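Local coordinates for putative decarboxylase involved in desferrioxamine biosynthesis (Erwinia amylovora, PDB 5O5C), which probably decarboxylates lysine with the help of pyridoxal 5'-phosphate, as a group II decarboxylase of the desferrioxamine siderophore pathway, at residues H102-V107 with A491-D496; G465-A470 with I498-H503; S285-C288 with G292-M295. All coordinates share one frame; numbering follows the deposited sequence.

Contact 1 of 3, residues H102-V107 with A491-D496; sequences HHPKYV and AADIED
Lys105 reaches across to helix 491-510 and places its ammonium group between two carboxylates, Asp493 and Asp496, which stand three residues apart, nearly one helical turn. NZ donates to Asp493 OD1 at 2.9 Å and to Asp496 OD2 at 3.0 Å. Each oxygen receives it on its anti lone pair, the one directed away from the second oxygen of the same carboxylate. The lysine chain meets the Asp493 side chain at roughly a right angle but slants past that of Asp496, whose CB also lies 4.0 Å from Lys105 CE. A late bend serves this bridging: the chain runs nearly extended from CB to CE, then turns at chi4 (17°) to bring NZ in between the acids. Beside the salt bridges, CB of Pro104 rests 3.7 Å from Asp493 OD2, the oxygen not used by the lysine. The contact is thus a surface salt-bridge network, fastening a loop within the pyridoxal-dependent decarboxylase family region to the first turns of the C-terminal helix. One cation shared by two acids probably offsets their mutual repulsion. Further out, Thr490 OG1 hydrogen-bonds to Asp493 OD2, holding the carboxylate from its other oxygen. On the loop side the base of the lysine is set by a type I turn from His103 to Tyr106, in which Tyr106 N bonds to His103 O. The imidazole of His103 reinforces that turn, its ND1 accepting Lys105 N at 3.1 Å close to the ring plane, while Pro104 CD lies over one ring face, toward the rim.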
loop_
_atom_site.group_PDB
_atom_site.type_symbol
_atom_site.label_atom_id
_atom_site.label_comp_id
_atom_site.label_asym_id
_atom_site.label_seq_id
_atom_site.Cartn_x
_atom_site.Cartn_y
_atom_site.Cartn_z
ATOM N N HIS B 102 -13.933 3.984 16.988
ATOM C CA HIS B 102 -14.445 3.061 18.013
ATOM C C HIS B 102 -15.675 3.591 18.716
ATOM O O HIS B 102 -16.470 2.827 19.251
ATOM C CB HIS B 102 -13.389 2.648 19.035
ATOM C CG HIS B 102 -12.987 3.737 19.976
ATOM N ND1 HIS B 102 -13.614 3.946 21.188
ATOM C CD2 HIS B 102 -12.055 4.708 19.868
ATOM C CE1 HIS B 102 -13.064 4.981 21.799
ATOM N NE2 HIS B 102 -12.101 5.451 21.031
ATOM N N HIS B 103 -15.889 4.896 18.634
ATOM C CA HIS B 103 -17.004 5.479 19.330
ATOM C C HIS B 103 -18.304 5.051 18.647
ATOM O O HIS B 103 -18.393 5.161 17.421
ATOM C CB HIS B 103 -16.900 6.980 19.337
ATOM C CG HIS B 103 -17.712 7.593 20.409
ATOM N ND1 HIS B 103 -19.061 7.769 20.288
ATOM C CD2 HIS B 103 -17.401 7.909 21.688
ATOM C CE1 HIS B 103 -19.542 8.250 21.419
ATOM N NE2 HIS B 103 -18.551 8.341 22.285
ATOM N N PRO B 104 -19.309 4.569 19.420
ATOM C CA PRO B 104 -20.628 4.266 18.854
ATOM C C PRO B 104 -21.293 5.321 17.973
ATOM O O PRO B 104 -22.128 4.975 17.119
ATOM C CB PRO B 104 -21.509 4.024 20.105
ATOM C CG PRO B 104 -20.575 3.930 21.273
ATOM C CD PRO B 104 -19.180 3.976 20.760
ATOM N N LYS B 105 -20.965 6.596 18.157
ATOM C CA LYS B 105 -21.640 7.630 17.371
ATOM C C LYS B 105 -20.888 8.048 16.093
ATOM O O LYS B 105 -21.305 9.023 15.421
ATOM C CB LYS B 105 -22.003 8.806 18.268
ATOM C CG LYS B 105 -23.082 8.439 19.288
ATOM C CD LYS B 105 -23.199 9.496 20.393
ATOM C CE LYS B 105 -24.492 9.499 21.178
ATOM N NZ LYS B 105 -25.307 8.285 21.077
ATOM N N TYR B 106 -19.813 7.306 15.756
ATOM C CA TYR B 106 -19.191 7.360 14.450
ATOM C C TYR B 106 -19.951 6.392 13.561
ATOM O O TYR B 106 -19.750 5.183 13.641
ATOM C CB TYR B 106 -17.694 6.931 14.445
ATOM C CG TYR B 106 -17.185 6.980 13.031
ATOM C CD1 TYR B 106 -16.828 8.177 12.490
ATOM C CD2 TYR B 106 -17.219 5.861 12.186
ATOM C CE1 TYR B 106 -16.470 8.297 11.181
ATOM C CE2 TYR B 106 -16.802 5.977 10.856
ATOM C CZ TYR B 106 -16.421 7.224 10.381
ATOM O OH TYR B 106 -16.019 7.477 9.073
ATOM N N VAL B 107 -20.781 6.935 12.686
ATOM C CA VAL B 107 -21.677 6.146 11.845
ATOM C C VAL B 107 -21.602 6.752 10.448
ATOM O O VAL B 107 -22.644 6.895 9.791
ATOM C CB VAL B 107 -23.156 6.151 12.376
ATOM C CG1 VAL B 107 -23.363 5.155 13.510
ATOM C CG2 VAL B 107 -23.582 7.541 12.838
ATOM N N ALA B 491 -29.631 0.733 19.679
ATOM C CA ALA B 491 -30.841 1.439 19.297
ATOM C C ALA B 491 -30.811 2.876 19.804
ATOM O O ALA B 491 -30.939 3.814 19.019
ATOM C CB ALA B 491 -32.061 0.693 19.820
ATOM N N ALA B 492 -30.564 3.044 21.099
ATOM C CA ALA B 492 -30.493 4.364 21.721
ATOM C C ALA B 492 -29.452 5.313 21.070
ATOM O O ALA B 492 -29.683 6.512 20.899
ATOM C CB ALA B 492 -30.216 4.209 23.204
ATOM N N ASP B 493 -28.306 4.761 20.696
ATOM C CA ASP B 493 -27.296 5.539 19.958
ATOM C C ASP B 493 -27.801 6.077 18.602
ATOM O O ASP B 493 -27.601 7.237 18.282
ATOM C CB ASP B 493 -26.028 4.706 19.785
ATOM C CG ASP B 493 -25.317 4.490 21.087
ATOM O OD1 ASP B 493 -25.126 5.505 21.768
ATOM O OD2 ASP B 493 -24.941 3.338 21.410
ATOM N N ILE B 494 -28.495 5.248 17.850
ATOM C CA ILE B 494 -29.053 5.647 16.566
ATOM C C ILE B 494 -30.129 6.676 16.838
ATOM O O ILE B 494 -30.156 7.714 16.182
ATOM C CB ILE B 494 -29.699 4.480 15.824
ATOM C CG1 ILE B 494 -28.760 3.324 15.700
ATOM C CG2 ILE B 494 -30.252 4.904 14.447
ATOM C CD1 ILE B 494 -29.493 2.030 15.813
ATOM N N GLU B 495 -30.980 6.419 17.829
ATOM C CA GLU B 495 -32.024 7.399 18.207
ATOM C C GLU B 495 -31.411 8.761 18.479
ATOM O O GLU B 495 -31.906 9.754 18.009
ATOM C CB GLU B 495 -32.823 6.991 19.449
ATOM C CG GLU B 495 -33.714 5.778 19.322
ATOM C CD GLU B 495 -34.313 5.394 20.675
ATOM O OE1 GLU B 495 -34.904 6.280 21.326
ATOM O OE2 GLU B 495 -34.173 4.230 21.106
ATOM N N ASP B 496 -30.324 8.791 19.242
ATOM C CA ASP B 496 -29.636 10.050 19.532
ATOM C C ASP B 496 -29.274 10.823 18.262
ATOM O O ASP B 496 -29.539 12.057 18.166
ATOM C CB ASP B 496 -28.374 9.779 20.390
ATOM C CG ASP B 496 -28.699 9.476 21.848
ATOM O OD1 ASP B 496 -29.864 9.601 22.262
ATOM O OD2 ASP B 496 -27.788 9.136 22.620
#

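Contact 2 of 3, residues G465-A470 with I498-H503; sequences GNAVIA and IALIVH
Ile469 and Ile501 make the deeply buried half of this contact, and Leu500, lying against Asn466 and Ala467, makes the half nearer to solvent. In the first, CD1 of Ile469 sits 3.8 Å from CG1 and 3.9 Å from CD1 of Ile501, so one methyl touches both carbons of the CG1-CD1 branch of Ile501. Ile469 reaches that far because its longer branch is fully extended, with CG1 opposite the backbone N (chi1 -177°) and chi2 also near 180°. The Ile501 side chain crosses that of Ile469 at a slant. Both residues also rest on Leu480 of strand 477-483, and Val461 of helix 448-464 packs on Ile469. The outer half is broad but partly exposed. A single methyl of Leu500, CD2, spans two consecutive residues, 3.8 Å from Asn466 CB, 4.0 Å from Ala467 N and 4.1 Å from Ala467 CB. Asn466, at the solvent margin, meets the methyl mainly through CB, whereas Ala467 is buried and backed by Val461. The strand that follows, 470-474, is an edge of the four-stranded antiparallel sheet of the C-terminal region, against which helix 491-510 packs; the contact therefore joins the connection between helix 448-464 and that strand to the final helix. Across these segments there is neither hydrogen bond nor salt bridge, which implies that they are held by van der Waals contact and the burial of apolar surface, with Leu500 contributing from the partly exposed side.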
loop_
_atom_site.group_PDB
_atom_site.type_symbol
_atom_site.label_atom_id
_atom_site.label_comp_id
_atom_site.label_asym_id
_atom_site.label_seq_id
_atom_site.Cartn_x
_atom_site.Cartn_y
_atom_site.Cartn_z
ATOM N N GLY B 465 -19.506 17.699 16.831
ATOM C CA GLY B 465 -18.782 16.518 17.237
ATOM C C GLY B 465 -19.598 15.398 17.847
ATOM O O GLY B 465 -19.043 14.334 18.125
ATOM N N ASN B 466 -20.918 15.602 18.046
ATOM C CA ASN B 466 -21.656 14.705 18.892
ATOM C C ASN B 466 -21.952 13.421 18.128
ATOM O O ASN B 466 -22.286 12.430 18.710
ATOM C CB ASN B 466 -22.888 15.349 19.529
ATOM C CG ASN B 466 -22.548 16.449 20.570
ATOM O OD1 ASN B 466 -21.831 16.251 21.566
ATOM N ND2 ASN B 466 -23.113 17.601 20.352
ATOM N N ALA B 467 -21.783 13.446 16.815
ATOM C CA ALA B 467 -21.774 12.256 16.006
ATOM C C ALA B 467 -21.099 12.532 14.665
ATOM O O ALA B 467 -20.880 13.680 14.287
ATOM C CB ALA B 467 -23.189 11.784 15.793
ATOM N N VAL B 468 -20.767 11.481 13.946
ATOM C CA VAL B 468 -20.251 11.672 12.584
ATOM C C VAL B 468 -21.137 10.931 11.614
ATOM O O VAL B 468 -21.268 9.745 11.686
ATOM C CB VAL B 468 -18.777 11.236 12.425
ATOM C CG1 VAL B 468 -18.219 11.681 11.066
ATOM C CG2 VAL B 468 -17.916 11.787 13.549
ATOM N N ILE B 469 -21.643 11.691 10.681
ATOM C CA ILE B 469 -22.554 11.339 9.608
ATOM C C ILE B 469 -21.784 11.487 8.285
ATOM O O ILE B 469 -20.782 12.216 8.220
ATOM C CB ILE B 469 -23.766 12.323 9.705
ATOM C CG1 ILE B 469 -24.863 12.061 8.716
ATOM C CG2 ILE B 469 -23.363 13.778 9.493
ATOM C CD1 ILE B 469 -26.032 13.029 8.904
ATOM N N ALA B 470 -22.231 10.829 7.225
ATOM C CA ALA B 470 -21.619 11.013 5.893
ATOM C C ALA B 470 -22.689 11.507 4.946
ATOM O O ALA B 470 -23.838 11.652 5.324
ATOM C CB ALA B 470 -20.987 9.721 5.400
ATOM N N ILE B 498 -30.210 10.411 15.027
ATOM C CA ILE B 498 -31.430 10.848 14.367
ATOM C C ILE B 498 -31.948 12.155 14.952
ATOM O O ILE B 498 -32.331 13.010 14.185
ATOM C CB ILE B 498 -32.539 9.804 14.404
ATOM C CG1 ILE B 498 -32.093 8.585 13.610
ATOM C CG2 ILE B 498 -33.823 10.396 13.829
ATOM C CD1 ILE B 498 -33.032 7.403 13.714
ATOM N N ALA B 499 -31.927 12.315 16.284
ATOM C CA ALA B 499 -32.462 13.527 16.938
ATOM C C ALA B 499 -31.607 14.750 16.659
ATOM O O ALA B 499 -32.108 15.879 16.503
ATOM C CB ALA B 499 -32.586 13.319 18.439
ATOM N N LEU B 500 -30.296 14.516 16.631
ATOM C CA LEU B 500 -29.319 15.497 16.197
ATOM C C LEU B 500 -29.532 15.945 14.749
ATOM O O LEU B 500 -29.571 17.131 14.440
ATOM C CB LEU B 500 -27.922 14.888 16.360
ATOM C CG LEU B 500 -26.776 15.821 16.654
ATOM C CD1 LEU B 500 -27.058 16.638 17.901
ATOM C CD2 LEU B 500 -25.511 14.982 16.815
ATOM N N ILE B 501 -29.700 14.987 13.869
ATOM C CA ILE B 501 -30.025 15.283 12.488
ATOM C C ILE B 501 -31.278 16.166 12.388
ATOM O O ILE B 501 -31.236 17.200 11.711
ATOM C CB ILE B 501 -30.199 13.999 11.701
ATOM C CG1 ILE B 501 -28.826 13.337 11.477
ATOM C CG2 ILE B 501 -30.838 14.212 10.348
ATOM C CD1 ILE B 501 -28.986 11.891 11.115
ATOM N N VAL B 502 -32.366 15.766 13.054
ATOM C CA VAL B 502 -33.615 16.561 13.017
ATOM C C VAL B 502 -33.525 17.868 13.840
ATOM O O VAL B 502 -34.107 18.859 13.443
ATOM C CB VAL B 502 -34.900 15.743 13.361
ATOM C CG1 VAL B 502 -35.058 14.520 12.479
ATOM C CG2 VAL B 502 -34.928 15.334 14.807
ATOM N N HIS B 503 -32.771 17.905 14.944
ATOM C CA HIS B 503 -32.496 19.171 15.619
ATOM C C HIS B 503 -31.859 20.175 14.644
ATOM O O HIS B 503 -32.422 21.219 14.361
ATOM C CB HIS B 503 -31.629 18.980 16.888
ATOM C CG HIS B 503 -31.296 20.270 17.579
ATOM N ND1 HIS B 503 -30.002 20.663 17.843
ATOM C CD2 HIS B 503 -32.085 21.280 18.003
ATOM C CE1 HIS B 503 -30.014 21.849 18.425
ATOM N NE2 HIS B 503 -31.263 22.255 18.511
#

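Contact 3 of 3, residues S285-C288 with G292-M295; sequences SELC and GMWM
This is a largely buried, mainly apolar contact between the end of helix 281-290 and the start of strand 294-299, two elements joined by a tight turn. Cys288 is central to it. Its backbone O accepts a hydrogen bond from Met293 N at 2.8 Å with an N-H...O angle of 162°, the bond that closes a Schellman motif at the helix end, with Gly292, at positive phi, as the C-prime residue. Its SG enters between Met293, just before the strand, and Met295 in it, 4.1 Å from CB of each. Two methionines extend the packing on either side of the cysteine. Met293 bends at its last torsion (chi3 -72°), which curls CE back to within 3.5 Å of CD2 of Leu287, and the two side chains pass at a slant. Met295 instead stays extended beyond CG and carries SD alongside the helix backbone, 3.5 Å from Ser285 CB and 3.7 Å from Ser285 CA. The CB of Trp294 points away from the helix, while those of Met293 and Met295 point toward it; the indole NE1 of Trp294 bonds to Ser323 OG, and its side chain packs on helix 170-189. Beyond the pair, Val266 of strand 262-269 touches both Cys288 and Met293, while Val253 of helix 246-258 packs on Leu287 and Met293. Helix, turn and strand form the second half of a beta-alpha-beta crossover between the parallel strands 262-269 and 294-299, a recurring unit of the type I PLP-enzyme fold.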
loop_
_atom_site.group_PDB
_atom_site.type_symbol
_atom_site.label_atom_id
_atom_site.label_comp_id
_atom_site.label_asym_id
_atom_site.label_seq_id
_atom_site.Cartn_x
_atom_site.Cartn_y
_atom_site.Cartn_z
ATOM N N SER B 285 -23.180 -13.049 -14.459
ATOM C CA SER B 285 -22.213 -14.080 -14.820
ATOM C C SER B 285 -22.659 -14.872 -16.070
ATOM O O SER B 285 -21.823 -15.301 -16.840
ATOM C CB SER B 285 -22.020 -15.028 -13.637
ATOM O OG SER B 285 -21.231 -16.149 -13.985
ATOM N N GLU B 286 -23.974 -15.069 -16.239
ATOM C CA GLU B 286 -24.553 -15.660 -17.474
ATOM C C GLU B 286 -24.352 -14.708 -18.703
ATOM O O GLU B 286 -23.898 -15.119 -19.786
ATOM C CB GLU B 286 -26.050 -15.996 -17.301
ATOM C CG GLU B 286 -26.504 -16.317 -15.870
ATOM C CD GLU B 286 -27.818 -17.078 -15.772
ATOM O OE1 GLU B 286 -28.656 -16.961 -16.705
ATOM O OE2 GLU B 286 -28.017 -17.770 -14.746
ATOM N N LEU B 287 -24.630 -13.426 -18.518
ATOM C CA LEU B 287 -24.386 -12.479 -19.588
ATOM C C LEU B 287 -22.898 -12.482 -19.965
ATOM O O LEU B 287 -22.539 -12.556 -21.155
ATOM C CB LEU B 287 -24.866 -11.074 -19.193
ATOM C CG LEU B 287 -25.074 -10.098 -20.354
ATOM C CD1 LEU B 287 -26.250 -9.165 -20.134
ATOM C CD2 LEU B 287 -23.831 -9.294 -20.676
ATOM N N CYS B 288 -22.043 -12.396 -18.950
ATOM C CA CYS B 288 -20.625 -12.423 -19.187
ATOM C C CYS B 288 -20.164 -13.632 -20.009
ATOM O O CYS B 288 -19.534 -13.453 -21.012
ATOM C CB CYS B 288 -19.852 -12.351 -17.896
ATOM S SG CYS B 288 -19.865 -10.677 -17.253
ATOM N N GLY B 292 -18.306 -13.846 -23.709
ATOM C CA GLY B 292 -16.866 -14.041 -23.345
ATOM C C GLY B 292 -16.208 -13.044 -22.393
ATOM O O GLY B 292 -14.966 -12.865 -22.394
ATOM N N MET B 293 -17.010 -12.371 -21.589
ATOM C CA MET B 293 -16.496 -11.247 -20.780
ATOM C C MET B 293 -15.932 -11.662 -19.436
ATOM O O MET B 293 -16.335 -12.648 -18.888
ATOM C CB MET B 293 -17.579 -10.195 -20.563
ATOM C CG MET B 293 -17.891 -9.442 -21.834
ATOM S SD MET B 293 -18.797 -7.964 -21.477
ATOM C CE MET B 293 -20.418 -8.587 -21.020
ATOM N N TRP B 294 -15.011 -10.857 -18.914
ATOM C CA TRP B 294 -14.418 -11.063 -17.616
ATOM C C TRP B 294 -15.466 -10.585 -16.605
ATOM O O TRP B 294 -16.024 -9.507 -16.787
ATOM C CB TRP B 294 -13.135 -10.231 -17.485
ATOM C CG TRP B 294 -12.411 -10.363 -16.188
ATOM C CD1 TRP B 294 -12.772 -9.845 -14.955
ATOM C CD2 TRP B 294 -11.218 -11.088 -15.971
ATOM N NE1 TRP B 294 -11.840 -10.203 -13.997
ATOM C CE2 TRP B 294 -10.874 -10.949 -14.601
ATOM C CE3 TRP B 294 -10.375 -11.809 -16.810
ATOM C CZ2 TRP B 294 -9.723 -11.507 -14.064
ATOM C CZ3 TRP B 294 -9.285 -12.355 -16.292
ATOM C CH2 TRP B 294 -8.954 -12.216 -14.913
ATOM N N MET B 295 -15.736 -11.401 -15.589
ATOM C CA MET B 295 -16.539 -10.978 -14.456
ATOM C C MET B 295 -15.665 -10.666 -13.260
ATOM O O MET B 295 -14.954 -11.529 -12.700
ATOM C CB MET B 295 -17.590 -11.997 -14.067
ATOM C CG MET B 295 -18.736 -11.403 -13.265
ATOM S SD MET B 295 -19.695 -12.687 -12.452
ATOM C CE MET B 295 -20.808 -11.729 -11.444
#

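Overall arrangement
Contacts 1 and 2 are neighbours, their centres about 9 Å apart, and share helix 491-510, whose first turns serve contact 1 and whose middle serves contact 2. Lys105 O and Val468 N also lie 2.9 Å apart in a probable backbone hydrogen bond. Along the chain their segments alternate, so an early loop and two late elements are brought together beside the antiparallel C-terminal sheet. Contact 3 lies on the opposite side of the chain's centre, about 41 Å from contact 1 between centres, at the mixed seven-stranded sheet, where helix 281-290 meets strand 294-299. It is nested within the long loop that contact 1 closes and precedes contact 2. Charged and apolar ties thus secure the C-terminal helix.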